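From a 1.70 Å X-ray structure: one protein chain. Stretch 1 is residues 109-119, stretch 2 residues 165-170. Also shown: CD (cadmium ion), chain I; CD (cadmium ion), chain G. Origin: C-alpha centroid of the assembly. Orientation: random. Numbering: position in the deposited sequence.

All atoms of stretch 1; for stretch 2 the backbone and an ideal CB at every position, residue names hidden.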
# COMPACT_ATOMS: atom_id res chain seq x y z
N THR A 109 0.70 -14.25 -23.68
CA THR A 109 1.56 -13.07 -23.61
C THR A 109 0.82 -11.93 -22.95
O THR A 109 -0.31 -11.65 -23.31
CB THR A 109 2.04 -12.59 -25.03
OG1 THR A 109 2.67 -13.69 -25.70
CG2 THR A 109 2.97 -11.45 -24.91
N LEU A 110 1.43 -11.28 -21.96
CA LEU A 110 0.78 -10.17 -21.30
C LEU A 110 1.01 -8.88 -22.09
O LEU A 110 1.98 -8.77 -22.87
CB LEU A 110 1.35 -9.99 -19.90
CG LEU A 110 1.05 -11.16 -18.91
CD1 LEU A 110 2.28 -11.96 -18.69
CD2 LEU A 110 0.55 -10.61 -17.63
N PRO A 111 0.18 -7.87 -21.87
CA PRO A 111 0.40 -6.58 -22.52
C PRO A 111 1.77 -5.98 -22.22
O PRO A 111 2.32 -6.16 -21.13
CB PRO A 111 -0.71 -5.68 -21.93
CG PRO A 111 -1.67 -6.58 -21.31
CD PRO A 111 -0.93 -7.81 -20.90
N THR A 112 2.25 -5.16 -23.17
CA THR A 112 3.57 -4.55 -23.05
C THR A 112 3.74 -3.68 -21.78
O THR A 112 4.84 -3.60 -21.21
CB THR A 112 3.89 -3.72 -24.32
OG1 THR A 112 2.95 -2.65 -24.49
CG2 THR A 112 3.84 -4.61 -25.53
N PHE A 113 2.68 -2.97 -21.33
CA PHE A 113 2.86 -2.19 -20.12
C PHE A 113 3.02 -3.08 -18.85
O PHE A 113 3.34 -2.54 -17.76
CB PHE A 113 1.72 -1.19 -19.89
CG PHE A 113 0.39 -1.81 -19.44
CD1 PHE A 113 -0.48 -2.38 -20.33
CD2 PHE A 113 0.04 -1.81 -18.10
CE1 PHE A 113 -1.68 -2.91 -19.92
CE2 PHE A 113 -1.15 -2.37 -17.69
CZ PHE A 113 -2.00 -2.92 -18.61
N LEU A 114 2.81 -4.40 -18.96
CA LEU A 114 3.08 -5.30 -17.84
C LEU A 114 4.37 -6.09 -18.08
O LEU A 114 4.55 -7.15 -17.51
CB LEU A 114 1.90 -6.23 -17.62
CG LEU A 114 0.63 -5.49 -17.20
CD1 LEU A 114 -0.45 -6.53 -16.92
CD2 LEU A 114 0.85 -4.58 -15.98
N ALA A 115 5.27 -5.61 -18.94
CA ALA A 115 6.55 -6.30 -19.11
C ALA A 115 7.31 -6.32 -17.78
O ALA A 115 7.31 -5.33 -17.04
CB ALA A 115 7.39 -5.61 -20.18
N PRO A 116 8.01 -7.41 -17.45
CA PRO A 116 8.71 -7.48 -16.16
C PRO A 116 9.98 -6.64 -16.11
O PRO A 116 10.65 -6.44 -17.13
CB PRO A 116 9.06 -8.98 -16.03
CG PRO A 116 9.14 -9.45 -17.44
CD PRO A 116 8.08 -8.66 -18.22
N ASP A 117 10.35 -6.22 -14.90
CA ASP A 117 11.69 -5.70 -14.64
C ASP A 117 12.63 -6.89 -14.58
O ASP A 117 12.63 -7.64 -13.61
CB ASP A 117 11.74 -4.89 -13.36
CG ASP A 117 13.03 -4.06 -13.23
OD1 ASP A 117 13.75 -4.11 -14.21
OD2 ASP A 117 13.28 -3.46 -12.20
N ALA A 118 13.38 -7.13 -15.66
CA ALA A 118 14.27 -8.28 -15.80
C ALA A 118 15.15 -8.02 -17.02
O ALA A 118 14.76 -7.29 -17.94
CB ALA A 118 13.49 -9.60 -16.02
N SER A 119 16.32 -8.66 -17.04
CA SER A 119 17.17 -8.62 -18.25
C SER A 119 17.19 -9.93 -19.02
O SER A 119 17.74 -9.99 -20.13
CB SER A 119 18.58 -8.14 -17.86
OG SER A 119 19.13 -8.84 -16.75
N UNK A 165 4.07 -14.30 -10.28
CA UNK A 165 3.93 -13.00 -9.63
C UNK A 165 5.22 -12.24 -9.84
O UNK A 165 6.30 -12.82 -9.64
CB UNK A 165 3.61 -13.14 -8.14
N UNK A 166 5.13 -10.96 -10.25
CA UNK A 166 6.35 -10.20 -10.54
C UNK A 166 6.04 -8.70 -10.56
O UNK A 166 4.89 -8.28 -10.66
CB UNK A 166 6.96 -10.64 -11.87
N UNK A 167 7.10 -7.91 -10.52
CA UNK A 167 7.06 -6.46 -10.66
C UNK A 167 7.50 -5.98 -12.05
O UNK A 167 8.45 -6.50 -12.63
CB UNK A 167 7.95 -5.82 -9.59
N UNK A 168 6.86 -4.95 -12.54
CA UNK A 168 7.23 -4.24 -13.77
C UNK A 168 8.33 -3.19 -13.52
O UNK A 168 8.83 -2.98 -12.41
CB UNK A 168 6.00 -3.57 -14.37
N UNK A 169 8.78 -2.57 -14.62
CA UNK A 169 9.81 -1.52 -14.55
C UNK A 169 9.27 -0.18 -14.03
O UNK A 169 8.06 0.08 -14.01
CB UNK A 169 10.43 -1.31 -15.93
N UNK A 170 10.20 0.68 -13.64
CA UNK A 170 9.95 2.01 -13.12
C UNK A 170 9.56 2.95 -14.25
O UNK A 170 10.43 3.52 -14.93
CB UNK A 170 11.18 2.54 -12.38
CD CD I . 10.13 3.79 -8.04
CD CD G . 15.07 -2.27 -13.17

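Position 165 has an extended backbone, and its ideal CB finds nothing of stretch 1 within 5.5 Å. Stretch 1 therefore sets no demand here; the strand conformation merely favours beta-branched and other bulky residues. The deposited Ile-165 is of that kind and makes no contact with stretch 1.

At position 166 CA-to-CB points toward stretch 1, and the ideal CB lies 4.9 Å from Pro-116 CB. Beyond the proline, the way leads to the carbonyl of Leu-114 and the side chain of Leu-110. A small residue would leave this space unfilled by its own atoms; a long apolar one could line it, and a long one ending in a donor could also reach the carbonyl. The residue is Tyr-166, with chi1 in the p well. Its CD2 packs against Pro-116 CB at 3.6 Å, and its OH donates a hydrogen bond to Leu-114 O at 2.7 Å, that oxygen lying near the ring plane.

Position 167 points sideways, its ideal CB 5.4 Å from Asp-117 CB. Stretch 1 does not choose here; the extended backbone suits beta-branched or other apolar side chains, leucine among them. The backbone does the work: Asp-117 N donates to the carbonyl O of 167 at 3.0 Å, nearly straight at 175°. The residue is Leu-167, whose nearest side-chain approach to stretch 1 is CB to Asp-117 CB, 5.4 Å; water 2 donates to both Leu-167 O and Asp-117 O.

At 168 the ideal CB is crowded, 3.5 Å from Ala-115 O and 4.8 Å from Leu-114 C. A compact side chain suits this place: valine or threonine would supply a methyl near Leu-114; serine would fit but leave that contact unmade. Thr-168 sets its CG2 3.7 Å from Leu-114 CA, while its OG1 bonds elsewhere in the structure. Its CA makes a CA-H...O contact with Ala-115 O at 3.4 Å.

Position 169 starts sideways, with its ideal CB 4.6 Å from Asp-117 CB. The Asp-117 carboxylate and the Ala-118 carbonyl invite a long, positively charged side chain, lysine or arginine. Lys-169 bends its end nearer: NZ forms a salt bridge with Asp-117, its hydrogen bond to Asp-117 OD1 weak at 3.4 Å. Water 3 links NZ to Ala-118 O, as does water 4, though its bond to that oxygen is weak. Water 1 joins Lys-169 N to Ala-115 O. The same carboxylate binds a cadmium ion through both oxygens.

Position 170 has nothing of stretch 1 near its ideal CB, but a second cadmium ion nearby favours a metal-binding side chain. Glu-170 grips it through OE1 at 2.6 Å and OE2 at 2.5 Å from CD (chain I).

Stretch 2 (165-170) IYLTKE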
# COMPACT_ATOMS: atom_id res chain seq x y z
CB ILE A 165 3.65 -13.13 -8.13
CG1 ILE A 165 2.35 -13.89 -7.97
CG2 ILE A 165 3.69 -11.75 -7.45
CD1 ILE A 165 2.06 -14.25 -6.49
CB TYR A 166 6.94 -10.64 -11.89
CG TYR A 166 6.07 -10.29 -13.06
CD1 TYR A 166 5.03 -11.15 -13.48
CD2 TYR A 166 6.24 -9.09 -13.75
CE1 TYR A 166 4.26 -10.85 -14.50
CE2 TYR A 166 5.44 -8.76 -14.80
CZ TYR A 166 4.42 -9.65 -15.21
OH TYR A 166 3.57 -9.35 -16.23
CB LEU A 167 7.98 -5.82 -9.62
CG LEU A 167 7.52 -5.93 -8.17
CD1 LEU A 167 8.65 -5.72 -7.22
CD2 LEU A 167 6.39 -4.92 -7.92
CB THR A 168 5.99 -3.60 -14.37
OG1 THR A 168 5.59 -2.58 -13.46
CG2 THR A 168 4.89 -4.63 -14.64
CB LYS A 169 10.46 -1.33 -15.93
CG LYS A 169 11.25 -2.53 -16.37
CD LYS A 169 11.87 -2.27 -17.81
CE LYS A 169 13.34 -2.47 -17.84
NZ LYS A 169 13.73 -3.88 -17.58
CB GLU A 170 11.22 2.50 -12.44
CG GLU A 170 10.92 3.45 -11.40
CD GLU A 170 10.25 2.78 -10.34
OE1 GLU A 170 10.90 1.90 -9.71
OE2 GLU A 170 9.03 3.11 -10.14
O HOH W 1 7.65 -2.67 -17.43
O HOH W 2 10.42 -8.41 -12.10
O HOH W 3 13.77 -5.90 -20.07
O HOH W 4 16.60 -4.67 -17.61
O HOH W 5 13.21 -0.48 -13.82
O HOH W 6 16.50 -1.72 -15.06
O HOH W 7 16.66 -4.03 -12.22
O HOH W 8 15.72 -0.90 -11.13
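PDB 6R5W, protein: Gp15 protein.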